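Local structure of beta-fructofuranosidase (Arthrobacter, 3WPU) at residues A183-S188 with N192-D197; L141-G146 with L177-V182; W73-W78 with D108-F113. The protein belongs to the levansucrase/invertase family of bacterial enzymes, whose members are built on a five-bladed beta-propeller. All blocks are in the same frame, centred on the assembly; numbering follows the deposited sequence.

The three contacts sit around one curled mixed sheet, on the same side of the chain's centre. Contacts 1 and 2 share strand 174-184: contact 2 uses residues 177-182, contact 1 the C-terminal end of the strand and the loop after it. Contact 1, about 26 Å from the chain centre (centre to centre), is partly buried and mixes backbone bonds, bridging waters and a cation-pi overlap. Contact 2 is buried and wholly apolar. Contact 3, also buried, pairs an arginine with a tryptophan beside a bound glycerol. The contacts touch one another: Tyr196 CD1 packs 3.5 Å from Val182 CG1, and Leu177 CD1 lies 3.6 Å from Trp78 NE1.

Contact 1 (A183-S188 with N192-D197); sequences AFYRNS and NIKPYD
Lys194 lays the end of its side chain over one face of the Tyr185 ring, with CE 3.4 Å above the ring plane and over its centre. NZ follows, 4.3 Å from the Tyr185 centroid and 19° off the ring normal, so a CH-pi contact and a cation-pi interaction share the same face. The two side chains run side by side in the same direction; the Lys194 chain is extended beyond CG, which carries NZ up to the phenol end of the ring. There a water joins three groups: it donates to Tyr185 OH and Asp197 OD2 and accepts from Lys194 NZ. Tyr185 OH also bonds Asp154 O, and Asp197 OD2 forms a salt bridge with Arg199.

Across the backbones, Ala183 and Asp197 form an antiparallel hydrogen-bonded pair, Ala183 N to Asp197 O at 3.0 Å and Asp197 N to Ala183 O at 2.9 Å. Farther out, Ile193 N bonds Tyr185 O at 2.8 Å. Between these two points the register shifts by two residues, and a second water fills in, accepting from Tyr185 N and donating to Lys194 O.

Phe184 and Tyr196 lie alongside each other, CE1 of Phe184 3.7 Å from CD1 of Tyr196, their planes at 36°. Close to the turn, Asn187 ND2 lies 3.3 Å from Ile193 CG1. The whole is a long-looped beta-hairpin linking strands 174-184 and 197-210, two neighbours in one sheet of the propeller.

Contact 2 (L141-G146 with L177-V182); sequences LVFKEG and LFFTDV
Phe143 and Phe179 meet from opposite directions and supply the aromatic part of the contact. CE2 of Phe143 stands over one face of the Phe179 ring, 4.1 Å above its plane and displaced toward the rim, while CZ of Phe143 comes within 3.8 Å of CE2 of Phe179. The rings meet obliquely, planes at 40° and centroids 5.2 Å apart. On Phe179, CG stands between the backbone N and the carbonyl carbon (chi1 70°), a turn that brings the ring under Phe143 CE2.

The aliphatic part centres on one methyl. Leu177 CD2 touches Val142 CG1 at 4.0 Å, the two side chains meeting tip to tip, and lies equally far from CZ of Phe143. Val142 CG1 in turn covers a face of the Phe143 ring, 3.9 Å above its centre, so valine, leucine and both phenylalanines form one continuous apolar cluster.

No hydrogen bond crosses between the segments. Leu177 and Phe179 pair with Ser203 and Ala201 of strand 197-210, and Val142 bonds Ile116. Phe143 also packs on Gln162 of strand 159-169.

The loop following strand 137-141, at the outer edge of one four-stranded run, thus packs against strand 174-184 of the next. Such apolar filling between adjacent blades is characteristic of the blade-to-blade interfaces of a beta-propeller.

Contact 3 (W73-W78 with D108-F113); sequences WVWDTW and DDRHVF. With GOL (glycerol), chain C.
Arg110 stretches across the indole of Trp75, a residue on a beta-propeller strand, 72-81, beside a bound glycerol, probably from the crystallisation liquor. This is the tight part of the contact. CD of Arg110 lies 3.4 Å above the indole plane, a CH-pi contact with the six-membered ring, and CZ is 4.4 Å from the centroid of the five-membered ring, 8° off its normal, a cation-pi geometry. The guanidinium stands almost perpendicular to the indole (89°) and presents its edge to it. An extended chain from CG to NE lets CG, CD and NE follow the indole from CZ2 to CD2. One face of the guanidinium is covered by His111, whose CE1 sits over its centre, and NH1 is held by Phe107 O.

The looser side is the indole N-H edge. There His111 comes no nearer to Trp75 than 4.4 Å (ND1 to NE1), and glycerol bridges between them. Its O1 lies in the plane of both rings, 3.0 Å from Trp75 NE1, which donates to it, and hydrogen-bonded to His111 ND1 at 2.7 Å. Asp246 and Ser164 also bond this glycerol, whose O2 accepts a weak bond from Trp75 NE1 and donates to Asp76 OD2 at 2.9 Å.

Contact 1 (A183-S188 with N192-D197)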
loop_
_atom_site.group_PDB
_atom_site.type_symbol
_atom_site.label_atom_id
_atom_site.label_comp_id
_atom_site.label_asym_id
_atom_site.label_seq_id
_atom_site.Cartn_x
_atom_site.Cartn_y
_atom_site.Cartn_z
ATOM N N ALA A 183 -7.095 3.910 -18.369
ATOM C CA ALA A 183 -7.185 4.666 -19.627
ATOM C C ALA A 183 -7.844 6.018 -19.369
ATOM O O ALA A 183 -8.839 6.115 -18.659
ATOM C CB ALA A 183 -7.961 3.898 -20.683
ATOM N N PHE A 184 -7.254 7.070 -19.937
ATOM C CA PHE A 184 -7.767 8.415 -19.821
ATOM C C PHE A 184 -8.169 8.899 -21.201
ATOM O O PHE A 184 -7.533 8.531 -22.199
ATOM C CB PHE A 184 -6.716 9.390 -19.296
ATOM C CG PHE A 184 -6.160 9.038 -17.932
ATOM C CD1 PHE A 184 -6.566 9.731 -16.799
ATOM C CD2 PHE A 184 -5.214 8.019 -17.787
ATOM C CE1 PHE A 184 -6.039 9.415 -15.555
ATOM C CE2 PHE A 184 -4.661 7.724 -16.543
ATOM C CZ PHE A 184 -5.101 8.407 -15.430
ATOM N N TYR A 185 -9.183 9.765 -21.228
ATOM C CA TYR A 185 -9.748 10.274 -22.488
ATOM C C TYR A 185 -9.870 11.778 -22.388
ATOM O O TYR A 185 -10.911 12.307 -22.009
ATOM C CB TYR A 185 -11.085 9.594 -22.767
ATOM C CG TYR A 185 -10.958 8.103 -22.854
ATOM C CD1 TYR A 185 -10.817 7.452 -24.087
ATOM C CD2 TYR A 185 -10.953 7.320 -21.704
ATOM C CE1 TYR A 185 -10.686 6.071 -24.166
ATOM C CE2 TYR A 185 -10.824 5.943 -21.780
ATOM C CZ TYR A 185 -10.665 5.325 -23.009
ATOM O OH TYR A 185 -10.551 3.952 -23.084
ATOM N N ARG A 186 -8.766 12.462 -22.696
ATOM C CA ARG A 186 -8.640 13.892 -22.431
ATOM C C ARG A 186 -8.432 14.688 -23.714
ATOM O O ARG A 186 -7.785 14.213 -24.645
ATOM C CB ARG A 186 -7.484 14.148 -21.463
ATOM C CG ARG A 186 -7.852 13.840 -20.006
ATOM C CD ARG A 186 -6.732 13.210 -19.202
ATOM N NE ARG A 186 -5.836 14.153 -18.544
ATOM C CZ ARG A 186 -5.612 14.244 -17.224
ATOM N NH1 ARG A 186 -6.242 13.494 -16.331
ATOM N NH2 ARG A 186 -4.750 15.132 -16.791
ATOM N N ASN A 187 -9.013 15.884 -23.744
ATOM C CA ASN A 187 -8.755 16.844 -24.807
ATOM C C ASN A 187 -7.382 17.442 -24.606
ATOM O O ASN A 187 -6.802 17.333 -23.529
ATOM C CB ASN A 187 -9.798 17.967 -24.806
ATOM C CG ASN A 187 -11.200 17.472 -25.097
ATOM O OD1 ASN A 187 -12.102 17.595 -24.265
ATOM N ND2 ASN A 187 -11.387 16.898 -26.261
ATOM N N SER A 188 -6.883 18.110 -25.641
ATOM C CA SER A 188 -5.544 18.697 -25.604
ATOM C C SER A 188 -5.375 19.665 -24.435
ATOM O O SER A 188 -4.279 19.805 -23.903
ATOM C CB SER A 188 -5.227 19.403 -26.923
ATOM O OG SER A 188 -3.841 19.341 -27.192
ATOM N N ASN A 192 -11.732 16.337 -19.664
ATOM C CA ASN A 192 -12.240 15.021 -20.014
ATOM C C ASN A 192 -13.200 15.036 -21.190
ATOM O O ASN A 192 -14.095 15.892 -21.277
ATOM C CB ASN A 192 -12.997 14.399 -18.829
ATOM C CG ASN A 192 -12.086 13.892 -17.712
ATOM O OD1 ASN A 192 -12.575 13.572 -16.627
ATOM N ND2 ASN A 192 -10.791 13.789 -17.968
ATOM N N ILE A 193 -13.029 14.068 -22.079
ATOM C CA ILE A 193 -14.017 13.728 -23.094
ATOM C C ILE A 193 -15.066 12.846 -22.423
ATOM O O ILE A 193 -16.269 13.031 -22.632
ATOM C CB ILE A 193 -13.346 13.027 -24.294
ATOM C CG1 ILE A 193 -12.495 14.054 -25.055
ATOM C CG2 ILE A 193 -14.360 12.344 -25.210
ATOM C CD1 ILE A 193 -11.403 13.454 -25.908
ATOM N N LYS A 194 -14.600 11.911 -21.588
ATOM C CA LYS A 194 -15.472 11.095 -20.739
ATOM C C LYS A 194 -14.667 10.747 -19.471
ATOM O O LYS A 194 -13.467 11.012 -19.416
ATOM C CB LYS A 194 -15.945 9.818 -21.465
ATOM C CG LYS A 194 -14.840 8.847 -21.878
ATOM C CD LYS A 194 -15.389 7.466 -22.231
ATOM C CE LYS A 194 -14.278 6.433 -22.376
ATOM N NZ LYS A 194 -14.813 5.052 -22.561
ATOM N N PRO A 195 -15.312 10.164 -18.457
ATOM C CA PRO A 195 -14.537 9.814 -17.259
ATOM C C PRO A 195 -13.439 8.790 -17.558
ATOM O O PRO A 195 -13.571 7.976 -18.459
ATOM C CB PRO A 195 -15.603 9.228 -16.320
ATOM C CG PRO A 195 -16.883 9.868 -16.773
ATOM C CD PRO A 195 -16.757 9.953 -18.255
ATOM N N TYR A 196 -12.371 8.823 -16.777
ATOM C CA TYR A 196 -11.308 7.842 -16.919
ATOM C C TYR A 196 -11.806 6.446 -16.541
ATOM O O TYR A 196 -12.897 6.286 -15.987
ATOM C CB TYR A 196 -10.065 8.247 -16.147
ATOM C CG TYR A 196 -10.014 7.907 -14.666
ATOM C CD1 TYR A 196 -8.851 7.403 -14.112
ATOM C CD2 TYR A 196 -11.128 8.065 -13.827
ATOM C CE1 TYR A 196 -8.760 7.105 -12.778
ATOM C CE2 TYR A 196 -11.060 7.771 -12.484
ATOM C CZ TYR A 196 -9.887 7.244 -11.964
ATOM O OH TYR A 196 -9.797 6.964 -10.626
ATOM N N ASP A 197 -10.972 5.468 -16.853
ATOM C CA ASP A 197 -11.373 4.059 -16.819
ATOM C C ASP A 197 -10.264 3.248 -16.181
ATOM O O ASP A 197 -9.399 2.725 -16.874
ATOM C CB ASP A 197 -11.669 3.584 -18.231
ATOM C CG ASP A 197 -12.331 2.217 -18.284
ATOM O OD1 ASP A 197 -12.363 1.488 -17.284
ATOM O OD2 ASP A 197 -12.776 1.858 -19.388
HETATM O O HOH W 1 -10.662 10.413 -19.015
HETATM O O HOH W 2 -12.741 3.072 -21.792
#

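Contact 2 (L141-G146 with L177-V182)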
loop_
_atom_site.group_PDB
_atom_site.type_symbol
_atom_site.label_atom_id
_atom_site.label_comp_id
_atom_site.label_asym_id
_atom_site.label_seq_id
_atom_site.Cartn_x
_atom_site.Cartn_y
_atom_site.Cartn_z
ATOM N N LEU A 141 11.201 -1.515 -17.474
ATOM C CA LEU A 141 9.752 -1.597 -17.454
ATOM C C LEU A 141 9.314 -3.038 -17.571
ATOM O O LEU A 141 9.948 -3.841 -18.257
ATOM C CB LEU A 141 9.168 -0.783 -18.589
ATOM C CG LEU A 141 9.463 0.724 -18.517
ATOM C CD1 LEU A 141 8.945 1.433 -19.758
ATOM C CD2 LEU A 141 8.815 1.307 -17.264
ATOM N N VAL A 142 8.212 -3.346 -16.916
ATOM C CA VAL A 142 7.632 -4.699 -16.993
ATOM C C VAL A 142 6.995 -4.980 -18.355
ATOM O O VAL A 142 7.167 -6.079 -18.918
ATOM C CB VAL A 142 6.632 -4.914 -15.865
ATOM C CG1 VAL A 142 5.829 -6.212 -16.078
ATOM C CG2 VAL A 142 7.365 -4.936 -14.526
ATOM N N PHE A 143 6.240 -4.010 -18.852
ATOM C CA PHE A 143 5.398 -4.200 -20.032
ATOM C C PHE A 143 5.987 -3.578 -21.295
ATOM O O PHE A 143 6.415 -2.422 -21.303
ATOM C CB PHE A 143 4.013 -3.629 -19.784
ATOM C CG PHE A 143 3.229 -4.378 -18.753
ATOM C CD1 PHE A 143 2.736 -5.636 -19.020
ATOM C CD2 PHE A 143 2.999 -3.821 -17.486
ATOM C CE1 PHE A 143 1.992 -6.300 -18.071
ATOM C CE2 PHE A 143 2.268 -4.486 -16.538
ATOM C CZ PHE A 143 1.760 -5.740 -16.818
ATOM N N LYS A 144 5.953 -4.330 -22.385
ATOM C CA LYS A 144 6.259 -3.754 -23.696
ATOM C C LYS A 144 5.173 -2.759 -24.083
ATOM O O LYS A 144 4.020 -2.884 -23.677
ATOM C CB LYS A 144 6.382 -4.843 -24.763
ATOM C CG LYS A 144 7.546 -5.793 -24.535
ATOM C CD LYS A 144 7.489 -6.967 -25.507
ATOM C CE LYS A 144 8.611 -7.957 -25.239
ATOM N NZ LYS A 144 9.939 -7.357 -25.538
ATOM N N GLU A 145 5.552 -1.741 -24.843
ATOM C CA GLU A 145 4.597 -0.730 -25.307
ATOM C C GLU A 145 3.328 -1.355 -25.884
ATOM O O GLU A 145 3.398 -2.298 -26.670
ATOM C CB GLU A 145 5.239 0.148 -26.385
ATOM C CG GLU A 145 4.465 1.426 -26.678
ATOM C CD GLU A 145 4.931 2.582 -25.821
ATOM O OE1 GLU A 145 5.746 3.396 -26.324
ATOM O OE2 GLU A 145 4.506 2.669 -24.644
ATOM N N GLY A 146 2.175 -0.838 -25.445
ATOM C CA GLY A 146 0.879 -1.214 -25.973
ATOM C C GLY A 146 0.239 -2.399 -25.301
ATOM O O GLY A 146 -0.973 -2.600 -25.445
ATOM N N LEU A 177 1.095 -10.614 -11.513
ATOM C CA LEU A 177 1.110 -9.201 -11.230
ATOM C C LEU A 177 -0.323 -8.626 -11.283
ATOM O O LEU A 177 -0.958 -8.561 -12.331
ATOM C CB LEU A 177 2.041 -8.502 -12.205
ATOM C CG LEU A 177 2.176 -6.980 -12.091
ATOM C CD1 LEU A 177 2.620 -6.573 -10.698
ATOM C CD2 LEU A 177 3.137 -6.472 -13.147
ATOM N N PHE A 178 -0.857 -8.308 -10.115
ATOM C CA PHE A 178 -2.156 -7.637 -10.004
ATOM C C PHE A 178 -1.897 -6.144 -10.020
ATOM O O PHE A 178 -1.115 -5.664 -9.239
ATOM C CB PHE A 178 -2.868 -8.047 -8.732
ATOM C CG PHE A 178 -3.258 -9.501 -8.718
ATOM C CD1 PHE A 178 -4.445 -9.929 -9.278
ATOM C CD2 PHE A 178 -2.368 -10.444 -8.223
ATOM C CE1 PHE A 178 -4.794 -11.277 -9.292
ATOM C CE2 PHE A 178 -2.707 -11.794 -8.235
ATOM C CZ PHE A 178 -3.916 -12.201 -8.782
ATOM N N PHE A 179 -2.564 -5.419 -10.889
ATOM C CA PHE A 179 -2.328 -3.987 -10.984
ATOM C C PHE A 179 -3.568 -3.231 -11.425
ATOM O O PHE A 179 -4.611 -3.804 -11.668
ATOM C CB PHE A 179 -1.121 -3.711 -11.889
ATOM C CG PHE A 179 -1.366 -3.991 -13.356
ATOM C CD1 PHE A 179 -1.529 -2.949 -14.266
ATOM C CD2 PHE A 179 -1.445 -5.308 -13.824
ATOM C CE1 PHE A 179 -1.754 -3.208 -15.620
ATOM C CE2 PHE A 179 -1.674 -5.566 -15.169
ATOM C CZ PHE A 179 -1.829 -4.515 -16.054
ATOM N N THR A 180 -3.450 -1.915 -11.466
ATOM C CA THR A 180 -4.528 -1.062 -11.895
ATOM C C THR A 180 -4.194 -0.557 -13.282
ATOM O O THR A 180 -3.209 0.169 -13.476
ATOM C CB THR A 180 -4.774 0.108 -10.935
ATOM O OG1 THR A 180 -4.784 -0.341 -9.565
ATOM C CG2 THR A 180 -6.092 0.829 -11.266
ATOM N N ASP A 181 -5.025 -0.923 -14.245
ATOM C CA ASP A 181 -4.776 -0.640 -15.647
ATOM C C ASP A 181 -5.723 0.493 -16.013
ATOM O O ASP A 181 -6.927 0.331 -15.891
ATOM C CB ASP A 181 -5.032 -1.905 -16.477
ATOM C CG ASP A 181 -4.402 -1.841 -17.885
ATOM O OD1 ASP A 181 -3.630 -0.889 -18.192
ATOM O OD2 ASP A 181 -4.663 -2.744 -18.709
ATOM N N VAL A 182 -5.188 1.658 -16.396
ATOM C CA VAL A 182 -6.007 2.861 -16.482
ATOM C C VAL A 182 -5.936 3.532 -17.853
ATOM O O VAL A 182 -4.848 3.716 -18.438
ATOM C CB VAL A 182 -5.616 3.904 -15.408
ATOM C CG1 VAL A 182 -6.671 4.994 -15.286
ATOM C CG2 VAL A 182 -5.426 3.239 -14.054
#

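Contact 3 (W73-W78 with D108-F113)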
loop_
_atom_site.group_PDB
_atom_site.type_symbol
_atom_site.label_atom_id
_atom_site.label_comp_id
_atom_site.label_asym_id
_atom_site.label_seq_id
_atom_site.Cartn_x
_atom_site.Cartn_y
_atom_site.Cartn_z
ATOM N N TRP A 73 11.712 8.555 -11.716
ATOM C CA TRP A 73 10.979 8.867 -10.492
ATOM C C TRP A 73 10.336 7.569 -10.063
ATOM O O TRP A 73 9.775 6.880 -10.892
ATOM C CB TRP A 73 9.863 9.875 -10.710
ATOM C CG TRP A 73 10.252 11.272 -11.150
ATOM C CD1 TRP A 73 9.922 11.858 -12.323
ATOM C CD2 TRP A 73 10.950 12.259 -10.385
ATOM N NE1 TRP A 73 10.404 13.168 -12.356
ATOM C CE2 TRP A 73 11.024 13.425 -11.169
ATOM C CE3 TRP A 73 11.501 12.283 -9.098
ATOM C CZ2 TRP A 73 11.650 14.589 -10.713
ATOM C CZ3 TRP A 73 12.145 13.421 -8.668
ATOM C CH2 TRP A 73 12.194 14.561 -9.461
ATOM N N VAL A 74 10.417 7.272 -8.778
ATOM C CA VAL A 74 9.849 6.033 -8.233
ATOM C C VAL A 74 8.864 6.398 -7.151
ATOM O O VAL A 74 9.170 7.235 -6.311
ATOM C CB VAL A 74 10.967 5.184 -7.580
ATOM C CG1 VAL A 74 10.378 3.911 -6.994
ATOM C CG2 VAL A 74 12.067 4.856 -8.576
ATOM N N TRP A 75 7.707 5.728 -7.084
ATOM C CA TRP A 75 6.838 5.924 -5.918
ATOM C C TRP A 75 6.271 4.600 -5.449
ATOM O O TRP A 75 7.076 3.765 -4.979
ATOM C CB TRP A 75 5.828 7.080 -6.054
ATOM C CG TRP A 75 4.737 7.103 -7.169
ATOM C CD1 TRP A 75 3.383 7.161 -6.947
ATOM C CD2 TRP A 75 4.892 7.160 -8.608
ATOM N NE1 TRP A 75 2.704 7.238 -8.113
ATOM C CE2 TRP A 75 3.593 7.226 -9.157
ATOM C CE3 TRP A 75 5.998 7.176 -9.484
ATOM C CZ2 TRP A 75 3.361 7.273 -10.532
ATOM C CZ3 TRP A 75 5.767 7.224 -10.851
ATOM C CH2 TRP A 75 4.458 7.286 -11.366
ATOM N N ASP A 76 4.969 4.381 -5.534
ATOM C CA ASP A 76 4.394 3.172 -4.910
ATOM C C ASP A 76 5.192 1.922 -5.295
ATOM O O ASP A 76 5.414 1.669 -6.473
ATOM C CB ASP A 76 2.966 2.894 -5.334
ATOM C CG ASP A 76 2.020 4.052 -5.152
ATOM O OD1 ASP A 76 2.406 5.167 -4.782
ATOM O OD2 ASP A 76 0.834 3.814 -5.425
ATOM N N THR A 77 5.594 1.145 -4.293
ATOM C CA THR A 77 6.443 -0.005 -4.483
ATOM C C THR A 77 5.827 -1.182 -3.733
ATOM O O THR A 77 5.233 -1.012 -2.653
ATOM C CB THR A 77 7.860 0.302 -4.013
ATOM O OG1 THR A 77 8.374 1.365 -4.855
ATOM C CG2 THR A 77 8.756 -0.912 -4.056
ATOM N N TRP A 78 6.003 -2.362 -4.301
ATOM C CA TRP A 78 5.601 -3.606 -3.631
ATOM C C TRP A 78 6.564 -4.767 -3.845
ATOM O O TRP A 78 7.200 -4.897 -4.899
ATOM C CB TRP A 78 4.188 -4.028 -4.007
ATOM C CG TRP A 78 3.898 -4.203 -5.478
ATOM C CD1 TRP A 78 3.886 -5.372 -6.179
ATOM C CD2 TRP A 78 3.519 -3.179 -6.395
ATOM N NE1 TRP A 78 3.518 -5.138 -7.490
ATOM C CE2 TRP A 78 3.311 -3.788 -7.649
ATOM C CE3 TRP A 78 3.377 -1.783 -6.287
ATOM C CZ2 TRP A 78 2.944 -3.053 -8.789
ATOM C CZ3 TRP A 78 2.994 -1.069 -7.401
ATOM C CH2 TRP A 78 2.821 -1.701 -8.655
ATOM N N ASP A 108 4.967 16.021 -10.271
ATOM C CA ASP A 108 3.512 16.054 -10.100
ATOM C C ASP A 108 2.732 15.654 -11.367
ATOM O O ASP A 108 1.508 15.466 -11.320
ATOM C CB ASP A 108 3.060 17.433 -9.617
ATOM C CG ASP A 108 3.457 17.695 -8.188
ATOM O OD1 ASP A 108 3.197 16.829 -7.332
ATOM O OD2 ASP A 108 3.989 18.780 -7.911
ATOM N N ASP A 109 3.436 15.512 -12.486
ATOM C CA ASP A 109 2.815 15.065 -13.731
ATOM C C ASP A 109 2.986 13.570 -13.931
ATOM O O ASP A 109 2.644 13.045 -14.984
ATOM C CB ASP A 109 3.386 15.826 -14.932
ATOM C CG ASP A 109 3.047 17.299 -14.901
ATOM O OD1 ASP A 109 1.936 17.648 -14.475
ATOM O OD2 ASP A 109 3.901 18.126 -15.305
ATOM N N ARG A 110 3.510 12.892 -12.913
ATOM C CA ARG A 110 3.872 11.486 -13.065
ATOM C C ARG A 110 2.662 10.586 -13.247
ATOM O O ARG A 110 2.775 9.514 -13.848
ATOM C CB ARG A 110 4.674 10.996 -11.851
ATOM C CG ARG A 110 3.915 10.880 -10.515
ATOM C CD ARG A 110 4.851 10.625 -9.316
ATOM N NE ARG A 110 4.140 10.537 -8.034
ATOM C CZ ARG A 110 3.768 11.549 -7.259
ATOM N NH1 ARG A 110 4.065 12.806 -7.600
ATOM N NH2 ARG A 110 3.111 11.304 -6.119
ATOM N N HIS A 111 1.515 11.013 -12.725
ATOM C CA HIS A 111 0.385 10.088 -12.593
ATOM C C HIS A 111 -0.170 9.642 -13.939
ATOM O O HIS A 111 -0.507 8.468 -14.101
ATOM C CB HIS A 111 -0.709 10.717 -11.757
ATOM C CG HIS A 111 -0.196 11.295 -10.479
ATOM N ND1 HIS A 111 0.056 10.520 -9.375
ATOM C CD2 HIS A 111 0.199 12.551 -10.159
ATOM C CE1 HIS A 111 0.531 11.277 -8.404
ATOM N NE2 HIS A 111 0.639 12.514 -8.859
ATOM N N VAL A 112 -0.280 10.564 -14.893
ATOM C CA VAL A 112 -0.819 10.233 -16.223
ATOM C C VAL A 112 0.190 9.612 -17.182
ATOM O O VAL A 112 -0.183 9.261 -18.312
ATOM C CB VAL A 112 -1.585 11.392 -16.899
ATOM C CG1 VAL A 112 -2.790 11.775 -16.066
ATOM C CG2 VAL A 112 -0.686 12.598 -17.137
ATOM N N PHE A 113 1.432 9.433 -16.714
ATOM C CA PHE A 113 2.503 8.804 -17.482
ATOM C C PHE A 113 3.153 7.651 -16.724
ATOM O O PHE A 113 4.253 7.227 -17.044
ATOM C CB PHE A 113 3.565 9.854 -17.852
ATOM C CG PHE A 113 3.011 11.022 -18.602
ATOM C CD1 PHE A 113 2.472 10.861 -19.864
ATOM C CD2 PHE A 113 3.021 12.284 -18.040
ATOM C CE1 PHE A 113 1.917 11.938 -20.540
ATOM C CE2 PHE A 113 2.475 13.364 -18.714
ATOM C CZ PHE A 113 1.932 13.187 -19.970
HETATM C C1 GOL C . -1.250 7.119 -8.816
HETATM O O1 GOL C . -0.024 7.793 -9.150
HETATM C C2 GOL C . -0.908 5.741 -8.231
HETATM O O2 GOL C . -0.077 5.954 -7.074
HETATM C C3 GOL C . -2.178 4.952 -7.883
HETATM O O3 GOL C . -1.950 3.549 -7.638
#